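Local coordinates for GCN5-related N-acetyltransferase (PDB 4MY0), which binds acetyl-CoA and probably transfers the acetyl group to amines, perhaps of aminoglycosides, at residues D19-V24 with E38-D43; D50-G55 with R112-P117; A196-D201 with V225-A230; A289-R294 with T379-A384. All blocks are in the same frame, centred on the assembly; numbering follows the deposited sequence.

Contact 1: D19-V24 with E38-D43; sequences DDVLRV and EDWVRD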
loop_
_atom_site.group_PDB
_atom_site.type_symbol
_atom_site.label_atom_id
_atom_site.label_comp_id
_atom_site.label_asym_id
_atom_site.label_seq_id
_atom_site.Cartn_x
_atom_site.Cartn_y
_atom_site.Cartn_z
ATOM N N ASP C 19 -20.365 15.161 -30.901
ATOM C CA ASP C 19 -19.596 13.930 -31.089
ATOM C C ASP C 19 -18.109 14.245 -31.276
ATOM O O ASP C 19 -17.239 13.555 -30.729
ATOM C CB ASP C 19 -20.128 13.141 -32.283
ATOM C CG ASP C 19 -21.485 12.531 -32.017
ATOM O OD1 ASP C 19 -21.734 12.132 -30.862
ATOM O OD2 ASP C 19 -22.303 12.449 -32.961
ATOM N N ASP C 20 -17.827 15.303 -32.031
ATOM C CA ASP C 20 -16.448 15.757 -32.228
ATOM C C ASP C 20 -15.826 16.308 -30.940
ATOM O O ASP C 20 -14.652 16.036 -30.642
ATOM C CB ASP C 20 -16.378 16.794 -33.351
ATOM C CG ASP C 20 -16.815 16.226 -34.692
ATOM O OD1 ASP C 20 -15.964 15.615 -35.376
ATOM O OD2 ASP C 20 -18.006 16.383 -35.057
ATOM N N VAL C 21 -16.597 17.080 -30.175
ATOM C CA VAL C 21 -16.094 17.566 -28.889
ATOM C C VAL C 21 -15.764 16.377 -27.989
ATOM O O VAL C 21 -14.738 16.375 -27.311
ATOM C CB VAL C 21 -17.099 18.496 -28.197
ATOM C CG1 VAL C 21 -16.629 18.823 -26.778
ATOM C CG2 VAL C 21 -17.280 19.779 -29.019
ATOM N N LEU C 22 -16.624 15.355 -28.008
ATOM C CA LEU C 22 -16.371 14.137 -27.236
ATOM C C LEU C 22 -15.060 13.437 -27.609
ATOM O O LEU C 22 -14.393 12.887 -26.727
ATOM C CB LEU C 22 -17.536 13.153 -27.347
ATOM C CG LEU C 22 -18.735 13.511 -26.476
ATOM C CD1 LEU C 22 -19.882 12.561 -26.749
ATOM C CD2 LEU C 22 -18.346 13.478 -25.010
ATOM N N ARG C 23 -14.699 13.446 -28.898
ATOM C CA ARG C 23 -13.403 12.900 -29.317
ATOM C C ARG C 23 -12.268 13.669 -28.666
ATOM O O ARG C 23 -11.337 13.075 -28.124
ATOM C CB ARG C 23 -13.221 12.949 -30.839
ATOM C CG ARG C 23 -11.914 12.259 -31.310
ATOM C CD ARG C 23 -11.246 12.952 -32.507
ATOM N NE ARG C 23 -12.195 13.171 -33.596
ATOM C CZ ARG C 23 -12.633 14.368 -33.980
ATOM N NH1 ARG C 23 -12.187 15.467 -33.390
ATOM N NH2 ARG C 23 -13.506 14.464 -34.974
ATOM N N VAL C 24 -12.338 14.997 -28.725
ATOM C CA VAL C 24 -11.289 15.818 -28.135
ATOM C C VAL C 24 -11.242 15.614 -26.616
ATOM O O VAL C 24 -10.172 15.572 -26.008
ATOM C CB VAL C 24 -11.487 17.310 -28.461
ATOM C CG1 VAL C 24 -10.335 18.141 -27.880
ATOM C CG2 VAL C 24 -11.580 17.511 -29.954
ATOM N N GLU C 38 -24.336 9.552 -22.432
ATOM C CA GLU C 38 -25.747 9.913 -22.517
ATOM C C GLU C 38 -26.084 11.141 -21.671
ATOM O O GLU C 38 -26.761 12.060 -22.138
ATOM C CB GLU C 38 -26.607 8.731 -22.065
ATOM C CG GLU C 38 -28.080 9.062 -21.893
ATOM C CD GLU C 38 -28.961 7.832 -22.007
ATOM O OE1 GLU C 38 -29.975 7.898 -22.733
ATOM O OE2 GLU C 38 -28.633 6.801 -21.379
ATOM N N ASP C 39 -25.602 11.147 -20.431
ATOM C CA ASP C 39 -25.827 12.261 -19.518
ATOM C C ASP C 39 -25.014 13.498 -19.900
ATOM O O ASP C 39 -25.346 14.616 -19.495
ATOM C CB ASP C 39 -25.503 11.851 -18.075
ATOM C CG ASP C 39 -26.574 10.960 -17.461
ATOM O OD1 ASP C 39 -26.473 9.719 -17.590
ATOM O OD2 ASP C 39 -27.515 11.507 -16.842
ATOM N N TRP C 40 -23.946 13.301 -20.669
ATOM C CA TRP C 40 -23.074 14.410 -21.049
ATOM C C TRP C 40 -23.669 15.169 -22.234
ATOM O O TRP C 40 -23.689 16.401 -22.244
ATOM C CB TRP C 40 -21.664 13.900 -21.378
ATOM C CG TRP C 40 -20.649 14.981 -21.631
ATOM C CD1 TRP C 40 -19.717 15.470 -20.747
ATOM C CD2 TRP C 40 -20.440 15.685 -22.864
ATOM N NE1 TRP C 40 -18.946 16.440 -21.362
ATOM C CE2 TRP C 40 -19.378 16.593 -22.659
ATOM C CE3 TRP C 40 -21.047 15.631 -24.126
ATOM C CZ2 TRP C 40 -18.914 17.440 -23.670
ATOM C CZ3 TRP C 40 -20.595 16.474 -25.121
ATOM C CH2 TRP C 40 -19.542 17.369 -24.891
ATOM N N VAL C 41 -24.153 14.419 -23.223
ATOM C CA VAL C 41 -24.808 14.992 -24.393
ATOM C C VAL C 41 -26.029 15.820 -24.002
ATOM O O VAL C 41 -26.187 16.961 -24.450
ATOM C CB VAL C 41 -25.232 13.901 -25.380
ATOM C CG1 VAL C 41 -25.989 14.507 -26.555
ATOM C CG2 VAL C 41 -24.013 13.146 -25.868
ATOM N N ARG C 42 -26.885 15.243 -23.165
ATOM C CA ARG C 42 -28.078 15.938 -22.695
ATOM C C ARG C 42 -27.704 17.230 -21.968
ATOM O O ARG C 42 -28.317 18.278 -22.185
ATOM C CB ARG C 42 -28.909 15.026 -21.789
ATOM C CG ARG C 42 -30.183 15.672 -21.253
ATOM C CD ARG C 42 -30.957 14.732 -20.330
ATOM N NE ARG C 42 -30.231 14.435 -19.095
ATOM C CZ ARG C 42 -29.772 13.230 -18.764
ATOM N NH1 ARG C 42 -29.965 12.196 -19.576
ATOM N NH2 ARG C 42 -29.122 13.058 -17.619
ATOM N N ASP C 43 -26.679 17.164 -21.125
ATOM C CA ASP C 43 -26.190 18.356 -20.440
ATOM C C ASP C 43 -25.585 19.369 -21.419
ATOM O O ASP C 43 -25.780 20.578 -21.279
ATOM C CB ASP C 43 -25.164 17.985 -19.363
ATOM C CG ASP C 43 -25.805 17.722 -18.007
ATOM O OD1 ASP C 43 -25.970 18.695 -17.234
ATOM O OD2 ASP C 43 -26.142 16.548 -17.717
#
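Leu22 and Val21 of helix 18-26 meet the indole of Trp40 from helix 34-49, joining the first two helices of the N-terminal GNAT domain. The axes of the two short segments come no closer than 11.5 Å and run at 124° to each other, so a large side chain is needed to span the distance. Trp40 does this with CG anti to its backbone N (chi1 -173°), which sends the indole out toward helix 18-26. Leu22 has its CG beside its own backbone N and lays CD2 over one face of the six-membered ring, 3.6 Å from the ring centroid and 14° off the normal, a CH-pi contact. Leu22 CG sits above the rim of the same ring, near CZ3 and CE3. A branched valine suits the preceding position, being short enough to fit close to the sheet: Val21 also touches Phe53 and Val62. An alanine in place of Trp40 would probably open a gap between the helices and leave the Leu22 methyl without its aromatic floor. Leu22 CD1 meets Val41 CG2 more loosely, at 4.3 Å, while Val21 CG1 approaches Trp40 CH2 obliquely at 3.8 Å.

Contact 2: D50-G55 with R112-P117; sequences DGRFLG and RDKGMP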
loop_
_atom_site.group_PDB
_atom_site.type_symbol
_atom_site.label_atom_id
_atom_site.label_comp_id
_atom_site.label_asym_id
_atom_site.label_seq_id
_atom_site.Cartn_x
_atom_site.Cartn_y
_atom_site.Cartn_z
ATOM N N ASP C 50 -27.894 27.975 -25.083
ATOM C CA ASP C 50 -27.825 29.254 -24.381
ATOM C C ASP C 50 -26.570 30.054 -24.755
ATOM O O ASP C 50 -26.274 31.077 -24.137
ATOM C CB ASP C 50 -27.925 29.056 -22.859
ATOM C CG ASP C 50 -28.339 30.335 -22.115
ATOM O OD1 ASP C 50 -29.048 31.185 -22.712
ATOM O OD2 ASP C 50 -27.958 30.484 -20.928
ATOM N N GLY C 51 -25.841 29.599 -25.773
ATOM C CA GLY C 51 -24.664 30.315 -26.246
ATOM C C GLY C 51 -23.510 30.226 -25.260
ATOM O O GLY C 51 -22.674 31.131 -25.167
ATOM N N ARG C 52 -23.456 29.121 -24.526
ATOM C CA ARG C 52 -22.419 28.946 -23.516
ATOM C C ARG C 52 -21.521 27.731 -23.785
ATOM O O ARG C 52 -20.955 27.129 -22.855
ATOM C CB ARG C 52 -23.054 28.891 -22.116
ATOM C CG ARG C 52 -23.653 30.234 -21.640
ATOM C CD ARG C 52 -24.752 30.048 -20.589
ATOM N NE ARG C 52 -24.496 28.872 -19.777
ATOM C CZ ARG C 52 -25.414 27.979 -19.425
ATOM N NH1 ARG C 52 -26.675 28.134 -19.787
ATOM N NH2 ARG C 52 -25.060 26.932 -18.696
ATOM N N PHE C 53 -21.366 27.390 -25.063
ATOM C CA PHE C 53 -20.454 26.313 -25.467
ATOM C C PHE C 53 -19.581 26.807 -26.629
ATOM O O PHE C 53 -20.049 26.914 -27.778
ATOM C CB PHE C 53 -21.250 25.073 -25.901
ATOM C CG PHE C 53 -20.551 23.768 -25.620
ATOM C CD1 PHE C 53 -21.272 22.663 -25.198
ATOM C CD2 PHE C 53 -19.169 23.645 -25.777
ATOM C CE1 PHE C 53 -20.634 21.448 -24.924
ATOM C CE2 PHE C 53 -18.521 22.440 -25.507
ATOM C CZ PHE C 53 -19.257 21.335 -25.071
ATOM N N LEU C 54 -18.323 27.113 -26.336
ATOM C CA LEU C 54 -17.425 27.658 -27.348
ATOM C C LEU C 54 -16.429 26.614 -27.837
ATOM O O LEU C 54 -16.104 25.664 -27.121
ATOM C CB LEU C 54 -16.684 28.881 -26.812
ATOM C CG LEU C 54 -17.600 30.093 -26.596
ATOM C CD1 LEU C 54 -16.881 31.142 -25.838
ATOM C CD2 LEU C 54 -18.050 30.655 -27.921
ATOM N N GLY C 55 -15.955 26.783 -29.066
ATOM C CA GLY C 55 -14.949 25.878 -29.584
ATOM C C GLY C 55 -14.008 26.561 -30.552
ATOM O O GLY C 55 -14.236 27.713 -30.953
ATOM N N ARG C 112 -18.332 38.121 -20.677
ATOM C CA ARG C 112 -18.580 39.560 -20.521
ATOM C C ARG C 112 -19.851 39.974 -21.243
ATOM O O ARG C 112 -20.652 40.744 -20.702
ATOM C CB ARG C 112 -17.433 40.392 -21.092
ATOM C CG ARG C 112 -16.109 40.267 -20.371
ATOM C CD ARG C 112 -15.030 41.089 -21.074
ATOM N NE ARG C 112 -15.208 42.523 -20.882
ATOM C CZ ARG C 112 -15.731 43.350 -21.787
ATOM N NH1 ARG C 112 -15.845 44.650 -21.520
ATOM N NH2 ARG C 112 -16.137 42.879 -22.964
ATOM N N ASP C 113 -20.025 39.483 -22.474
ATOM C CA ASP C 113 -21.201 39.826 -23.275
ATOM C C ASP C 113 -22.499 39.430 -22.571
ATOM O O ASP C 113 -23.520 40.093 -22.720
ATOM C CB ASP C 113 -21.136 39.159 -24.650
ATOM C CG ASP C 113 -20.115 39.806 -25.562
ATOM O OD1 ASP C 113 -19.669 40.932 -25.244
ATOM O OD2 ASP C 113 -19.768 39.190 -26.599
ATOM N N LYS C 114 -22.440 38.342 -21.802
ATOM C CA LYS C 114 -23.594 37.839 -21.059
ATOM C C LYS C 114 -23.787 38.474 -19.678
ATOM O O LYS C 114 -24.635 38.033 -18.909
ATOM C CB LYS C 114 -23.512 36.311 -20.927
ATOM C CG LYS C 114 -24.197 35.587 -22.070
ATOM C CD LYS C 114 -23.865 34.110 -22.089
ATOM C CE LYS C 114 -24.562 33.448 -23.262
ATOM N NZ LYS C 114 -26.029 33.714 -23.257
ATOM N N GLY C 115 -22.999 39.497 -19.361
ATOM C CA GLY C 115 -23.199 40.249 -18.134
ATOM C C GLY C 115 -22.613 39.656 -16.864
ATOM O O GLY C 115 -22.962 40.087 -15.768
HETATM N N MSE C 116 -21.720 38.682 -16.985
HETATM C CA MSE C 116 -21.105 38.128 -15.782
HETATM C C MSE C 116 -19.832 38.910 -15.431
HETATM O O MSE C 116 -18.884 38.962 -16.216
HETATM C CB MSE C 116 -20.851 36.617 -15.933
HETATM C CG MSE C 116 -22.162 35.819 -16.107
HETATM SE SE MSE C 116 -21.930 34.188 -17.161
HETATM C CE MSE C 116 -23.807 33.678 -17.380
ATOM N N PRO C 117 -19.816 39.531 -14.248
ATOM C CA PRO C 117 -18.679 40.383 -13.868
ATOM C C PRO C 117 -17.479 39.596 -13.316
ATOM O O PRO C 117 -16.403 40.176 -13.142
ATOM C CB PRO C 117 -19.274 41.278 -12.780
ATOM C CG PRO C 117 -20.318 40.390 -12.112
ATOM C CD PRO C 117 -20.903 39.567 -13.248
#
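Lys114 runs almost fully extended through chi2 and chi3 and then bends at chi4 (-54°), a turn that carries its NZ to the carbonyl oxygen of Asp50. The hydrogen bond from Lys114 NZ to Asp50 O is 2.8 Å long and meets the oxygen nearly head-on, with a C=O...N angle of 165°. A long, flexible lysine suits this place because the backbones stay well apart, 9.2 Å between CA of Gly51 and CA of Lys114. Its methylenes are used as well: Lys114 CE lies 3.7 Å from Arg52 CG, one chain laid across the other. The Asp50 carboxylate is shared unequally. OD2 offers its anti lone pair to Arg52 NH1 at 2.9 Å, close to the guanidinium plane, whereas OD1 makes a long salt bridge, 4.0 Å, to Lys114 NZ. Arg52 is further fixed by the Ile68 carbonyl, which accepts from NE, and by Asp70 and Glu46, which pair with NH2. Asp50 probably tempers the meeting of two positive side chains. Gly51 and Gly115, both with positive phi, end their helices, so the network bridges two Schellman motifs at the C-termini of helices 34-49 and 99-113 in the GNAT domain.

Contact 3: A196-D201 with V225-A230; sequences AEWLED and VDELVA
Helix 192-200 approaches strand 222-230 where that strand turns a corner, with the CA atoms of Trp198 and Asp226 10.6 Å apart. Here Asp226 and Glu227 both face Val215 of the neighbouring strand, a classic beta bulge, in the second GNAT-family region of the chain. The bulge lets both acidic residues direct their CB toward the helix, and Trp198 is long enough to reach them. Its CG stands anti to the backbone N (chi1 -180°), beside the carbonyl carbon, so the indole projects from the helix across to the strand; the same side chain also packs on Val215. Asp226 sits at the rim of the ring: its CB lies in the indole plane, 3.9 Å from Trp198 CZ2, and its side chain runs antiparallel alongside the indole. The carboxylate is turned 23° from the ring plane, bringing OD2 near the indole edge. Its polar end is held mainly by Gln224, whose NE2 donates to OD1, while Asn217 gives OD2 a weak bond. A serine in place of Trp198 would probably open a gap between helix and bulge and remove the apolar surface that Asp226 CB packs against. Glu227, with its chain extended beyond CG, lies across the indole and brings OE1 to 3.6 Å from Trp198 CH2.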
loop_
_atom_site.group_PDB
_atom_site.type_symbol
_atom_site.label_atom_id
_atom_site.label_comp_id
_atom_site.label_asym_id
_atom_site.label_seq_id
_atom_site.Cartn_x
_atom_site.Cartn_y
_atom_site.Cartn_z
ATOM N N ALA C 196 -32.823 20.347 -8.132
ATOM C CA ALA C 196 -33.848 19.314 -8.221
ATOM C C ALA C 196 -33.300 17.999 -8.814
ATOM O O ALA C 196 -33.642 16.905 -8.339
ATOM C CB ALA C 196 -35.053 19.825 -9.028
ATOM N N GLU C 197 -32.460 18.107 -9.845
ATOM C CA GLU C 197 -31.830 16.931 -10.453
ATOM C C GLU C 197 -30.997 16.194 -9.415
ATOM O O GLU C 197 -31.022 14.967 -9.320
ATOM C CB GLU C 197 -30.931 17.342 -11.632
ATOM C CG GLU C 197 -31.664 18.048 -12.781
ATOM C CD GLU C 197 -30.747 18.383 -13.959
ATOM O OE1 GLU C 197 -29.609 17.859 -14.005
ATOM O OE2 GLU C 197 -31.171 19.172 -14.836
ATOM N N TRP C 198 -30.266 16.978 -8.636
ATOM C CA TRP C 198 -29.367 16.502 -7.600
ATOM C C TRP C 198 -30.167 15.740 -6.546
ATOM O O TRP C 198 -29.776 14.648 -6.138
ATOM C CB TRP C 198 -28.655 17.731 -7.017
ATOM C CG TRP C 198 -27.649 17.535 -5.923
ATOM C CD1 TRP C 198 -26.599 16.655 -5.903
ATOM C CD2 TRP C 198 -27.555 18.301 -4.708
ATOM N NE1 TRP C 198 -25.885 16.803 -4.734
ATOM C CE2 TRP C 198 -26.444 17.812 -3.988
ATOM C CE3 TRP C 198 -28.314 19.344 -4.154
ATOM C CZ2 TRP C 198 -26.069 18.333 -2.742
ATOM C CZ3 TRP C 198 -27.942 19.862 -2.914
ATOM C CH2 TRP C 198 -26.828 19.352 -2.222
ATOM N N LEU C 199 -31.310 16.297 -6.144
ATOM C CA LEU C 199 -32.144 15.689 -5.109
ATOM C C LEU C 199 -32.975 14.520 -5.632
ATOM O O LEU C 199 -33.402 13.674 -4.851
ATOM C CB LEU C 199 -33.072 16.729 -4.476
ATOM C CG LEU C 199 -32.407 17.889 -3.729
ATOM C CD1 LEU C 199 -33.443 18.901 -3.249
ATOM C CD2 LEU C 199 -31.572 17.379 -2.568
ATOM N N GLU C 200 -33.219 14.471 -6.942
ATOM C CA GLU C 200 -33.979 13.353 -7.523
ATOM C C GLU C 200 -33.088 12.133 -7.815
ATOM O O GLU C 200 -33.573 11.014 -7.917
ATOM C CB GLU C 200 -34.747 13.787 -8.782
ATOM C CG GLU C 200 -35.661 12.694 -9.355
ATOM C CD GLU C 200 -36.827 13.246 -10.161
ATOM O OE1 GLU C 200 -37.118 14.454 -10.039
ATOM O OE2 GLU C 200 -37.454 12.470 -10.919
ATOM N N ASP C 201 -31.784 12.362 -7.943
ATOM C CA ASP C 201 -30.816 11.285 -8.128
ATOM C C ASP C 201 -30.911 10.292 -6.954
ATOM O O ASP C 201 -30.682 10.655 -5.793
ATOM C CB ASP C 201 -29.412 11.893 -8.241
ATOM C CG ASP C 201 -28.336 10.874 -8.608
ATOM O OD1 ASP C 201 -28.481 9.674 -8.284
ATOM O OD2 ASP C 201 -27.316 11.294 -9.198
ATOM N N VAL C 225 -20.493 13.526 2.802
ATOM C CA VAL C 225 -21.481 14.600 2.900
ATOM C C VAL C 225 -21.156 15.644 1.831
ATOM O O VAL C 225 -20.053 16.191 1.821
ATOM C CB VAL C 225 -21.460 15.216 4.305
ATOM C CG1 VAL C 225 -22.329 16.472 4.368
ATOM C CG2 VAL C 225 -21.916 14.178 5.339
ATOM N N ASP C 226 -22.088 15.879 0.905
ATOM C CA ASP C 226 -21.906 16.901 -0.128
ATOM C C ASP C 226 -22.174 18.279 0.458
ATOM O O ASP C 226 -21.548 19.269 0.074
ATOM C CB ASP C 226 -22.863 16.690 -1.309
ATOM C CG ASP C 226 -22.484 15.509 -2.184
ATOM O OD1 ASP C 226 -21.318 15.048 -2.127
ATOM O OD2 ASP C 226 -23.369 15.055 -2.952
ATOM N N GLU C 227 -23.140 18.347 1.367
ATOM C CA GLU C 227 -23.517 19.621 1.954
ATOM C C GLU C 227 -24.375 19.414 3.188
ATOM O O GLU C 227 -25.291 18.581 3.180
ATOM C CB GLU C 227 -24.260 20.507 0.933
ATOM C CG GLU C 227 -24.618 21.890 1.492
ATOM C CD GLU C 227 -25.203 22.846 0.440
ATOM O OE1 GLU C 227 -25.736 22.364 -0.586
ATOM O OE2 GLU C 227 -25.133 24.084 0.653
ATOM N N LEU C 228 -24.066 20.168 4.244
ATOM C CA LEU C 228 -24.908 20.210 5.433
ATOM C C LEU C 228 -25.085 21.664 5.815
ATOM O O LEU C 228 -24.108 22.401 5.961
ATOM C CB LEU C 228 -24.284 19.441 6.599
ATOM C CG LEU C 228 -25.248 19.152 7.756
ATOM C CD1 LEU C 228 -24.895 17.821 8.444
ATOM C CD2 LEU C 228 -25.256 20.302 8.754
ATOM N N VAL C 229 -26.337 22.072 5.974
ATOM C CA VAL C 229 -26.655 23.426 6.415
ATOM C C VAL C 229 -27.527 23.326 7.659
ATOM O O VAL C 229 -28.499 22.572 7.685
ATOM C CB VAL C 229 -27.393 24.201 5.308
ATOM C CG1 VAL C 229 -27.977 25.512 5.836
ATOM C CG2 VAL C 229 -26.440 24.458 4.140
ATOM N N ALA C 230 -27.171 24.060 8.706
ATOM C CA ALA C 230 -27.970 24.029 9.926
ATOM C C ALA C 230 -27.946 25.385 10.620
ATOM O O ALA C 230 -26.876 25.956 10.855
ATOM C CB ALA C 230 -27.469 22.952 10.854
#

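Contact 4: A289-R294 with T379-A384; sequences AAIAAR and TAFGGA
This is a buried packing contact within the sterol carrier protein (SCP2-like) region, where Ile291 and Arg294 at the end of helix 287-293 meet Phe381 just beyond helix 371-380. Phe381 is the hub, its ring edge turned to both partners. Ile291 crosses it at about a right angle and sets CD1 3.8 Å from CE1 of Phe381, near the ring plane; a slim, branched aliphatic chain suits this position, where it also touches Leu322 and Tyr352. The Arg294 chain, with CG anti to the backbone N (chi1 -163°), runs extended from CG to NE and so carries its charged group from the helix end to the aromatic. Guanidinium and ring stand 75° apart, and the edge of the phenyl ring comes over one guanidinium face, CD1 lying 3.8 Å above that plane. An arginine can be buried here because its polar end is engaged outside the pair: NH2 donates to the carbonyl oxygen of Tyr352, and the rings of Tyr352 and Phe296 form cation-pi contacts with it. Phe296 also meets Phe381 edge-to-face, adding to the aromatic surroundings. Across the contact itself, Arg294 NH2 lies 3.6 Å from Phe381 O, and Arg294 NE is 3.8 Å from Phe381 CD1.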
loop_
_atom_site.group_PDB
_atom_site.type_symbol
_atom_site.label_atom_id
_atom_site.label_comp_id
_atom_site.label_asym_id
_atom_site.label_seq_id
_atom_site.Cartn_x
_atom_site.Cartn_y
_atom_site.Cartn_z
ATOM N N ALA C 289 -18.709 46.431 -11.750
ATOM C CA ALA C 289 -19.936 45.671 -11.508
ATOM C C ALA C 289 -19.694 44.577 -10.479
ATOM O O ALA C 289 -20.575 44.262 -9.687
ATOM C CB ALA C 289 -20.486 45.081 -12.810
ATOM N N ALA C 290 -18.503 43.986 -10.499
ATOM C CA ALA C 290 -18.127 42.999 -9.481
ATOM C C ALA C 290 -18.096 43.638 -8.080
ATOM O O ALA C 290 -18.519 43.031 -7.083
ATOM C CB ALA C 290 -16.754 42.386 -9.817
ATOM N N ILE C 291 -17.569 44.854 -8.002
ATOM C CA ILE C 291 -17.493 45.551 -6.725
ATOM C C ILE C 291 -18.902 45.938 -6.261
ATOM O O ILE C 291 -19.253 45.762 -5.091
ATOM C CB ILE C 291 -16.611 46.813 -6.815
ATOM C CG1 ILE C 291 -15.126 46.438 -6.901
ATOM C CG2 ILE C 291 -16.909 47.756 -5.631
ATOM C CD1 ILE C 291 -14.627 45.579 -5.707
ATOM N N ALA C 292 -19.707 46.451 -7.189
ATOM C CA ALA C 292 -21.066 46.883 -6.878
ATOM C C ALA C 292 -21.921 45.750 -6.329
ATOM O O ALA C 292 -22.807 45.985 -5.514
ATOM C CB ALA C 292 -21.733 47.493 -8.111
ATOM N N ALA C 293 -21.660 44.521 -6.772
ATOM C CA ALA C 293 -22.487 43.387 -6.352
ATOM C C ALA C 293 -21.952 42.666 -5.104
ATOM O O ALA C 293 -22.661 41.852 -4.506
ATOM C CB ALA C 293 -22.665 42.409 -7.504
ATOM N N ARG C 294 -20.707 42.963 -4.717
ATOM C CA ARG C 294 -20.066 42.291 -3.587
ATOM C C ARG C 294 -20.637 42.758 -2.250
ATOM O O ARG C 294 -21.024 43.914 -2.108
ATOM C CB ARG C 294 -18.552 42.554 -3.593
ATOM C CG ARG C 294 -17.755 41.575 -2.711
ATOM C CD ARG C 294 -16.286 41.945 -2.638
ATOM N NE ARG C 294 -15.417 40.844 -2.189
ATOM C CZ ARG C 294 -15.238 40.509 -0.910
ATOM N NH1 ARG C 294 -15.881 41.174 0.043
ATOM N NH2 ARG C 294 -14.417 39.513 -0.573
ATOM N N THR C 379 -9.114 45.166 5.439
ATOM C CA THR C 379 -10.358 45.029 6.207
ATOM C C THR C 379 -11.631 45.085 5.344
ATOM O O THR C 379 -12.574 44.331 5.578
ATOM C CB THR C 379 -10.436 46.047 7.363
ATOM O OG1 THR C 379 -10.279 47.374 6.850
ATOM C CG2 THR C 379 -9.335 45.768 8.370
ATOM N N ALA C 380 -11.645 45.974 4.355
ATOM C CA ALA C 380 -12.737 46.045 3.380
ATOM C C ALA C 380 -13.068 44.678 2.770
ATOM O O ALA C 380 -14.217 44.230 2.801
ATOM C CB ALA C 380 -12.384 47.032 2.274
ATOM N N PHE C 381 -12.056 44.023 2.211
ATOM C CA PHE C 381 -12.261 42.734 1.558
ATOM C C PHE C 381 -12.150 41.574 2.540
ATOM O O PHE C 381 -12.227 40.408 2.154
ATOM C CB PHE C 381 -11.273 42.559 0.400
ATOM C CG PHE C 381 -11.534 43.483 -0.767
ATOM C CD1 PHE C 381 -12.428 43.123 -1.765
ATOM C CD2 PHE C 381 -10.889 44.714 -0.859
ATOM C CE1 PHE C 381 -12.669 43.974 -2.849
ATOM C CE2 PHE C 381 -11.122 45.566 -1.937
ATOM C CZ PHE C 381 -12.013 45.194 -2.933
ATOM N N GLY C 382 -11.974 41.898 3.815
ATOM C CA GLY C 382 -11.874 40.876 4.840
ATOM C C GLY C 382 -13.178 40.142 5.093
ATOM O O GLY C 382 -14.226 40.515 4.567
ATOM N N GLY C 383 -13.113 39.095 5.909
ATOM C CA GLY C 383 -14.296 38.326 6.243
ATOM C C GLY C 383 -13.949 36.858 6.211
ATOM O O GLY C 383 -12.771 36.500 6.227
ATOM N N ALA C 384 -14.965 36.003 6.157
ATOM C CA ALA C 384 -14.730 34.560 6.131
ATOM C C ALA C 384 -13.947 34.142 4.881
ATOM O O ALA C 384 -14.109 34.724 3.803
ATOM C CB ALA C 384 -16.043 33.803 6.226
#

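Overall arrangement
From the N terminus, contact 1 closes a short loop between helices 18-26 and 34-49. Helix 34-49 leads directly into contact 2, whose longer loop of mostly strand residues returns at the end of helix 99-113. These two touch through Phe53, which packs on both Val21 and Trp40, so the first GNAT region is tied together from helices to sheet. Contact 3 closes a third loop in the second GNAT region, and contact 4 spans most of the sterol carrier region. All four follow in series, neither nesting nor crossing. Contacts 2 and 4 meet where Pro117 packs on Ala289 and Ala290, linking the first GNAT region to the C-terminal one; contacts 1 and 4 lie on opposite sides of the chain's centre.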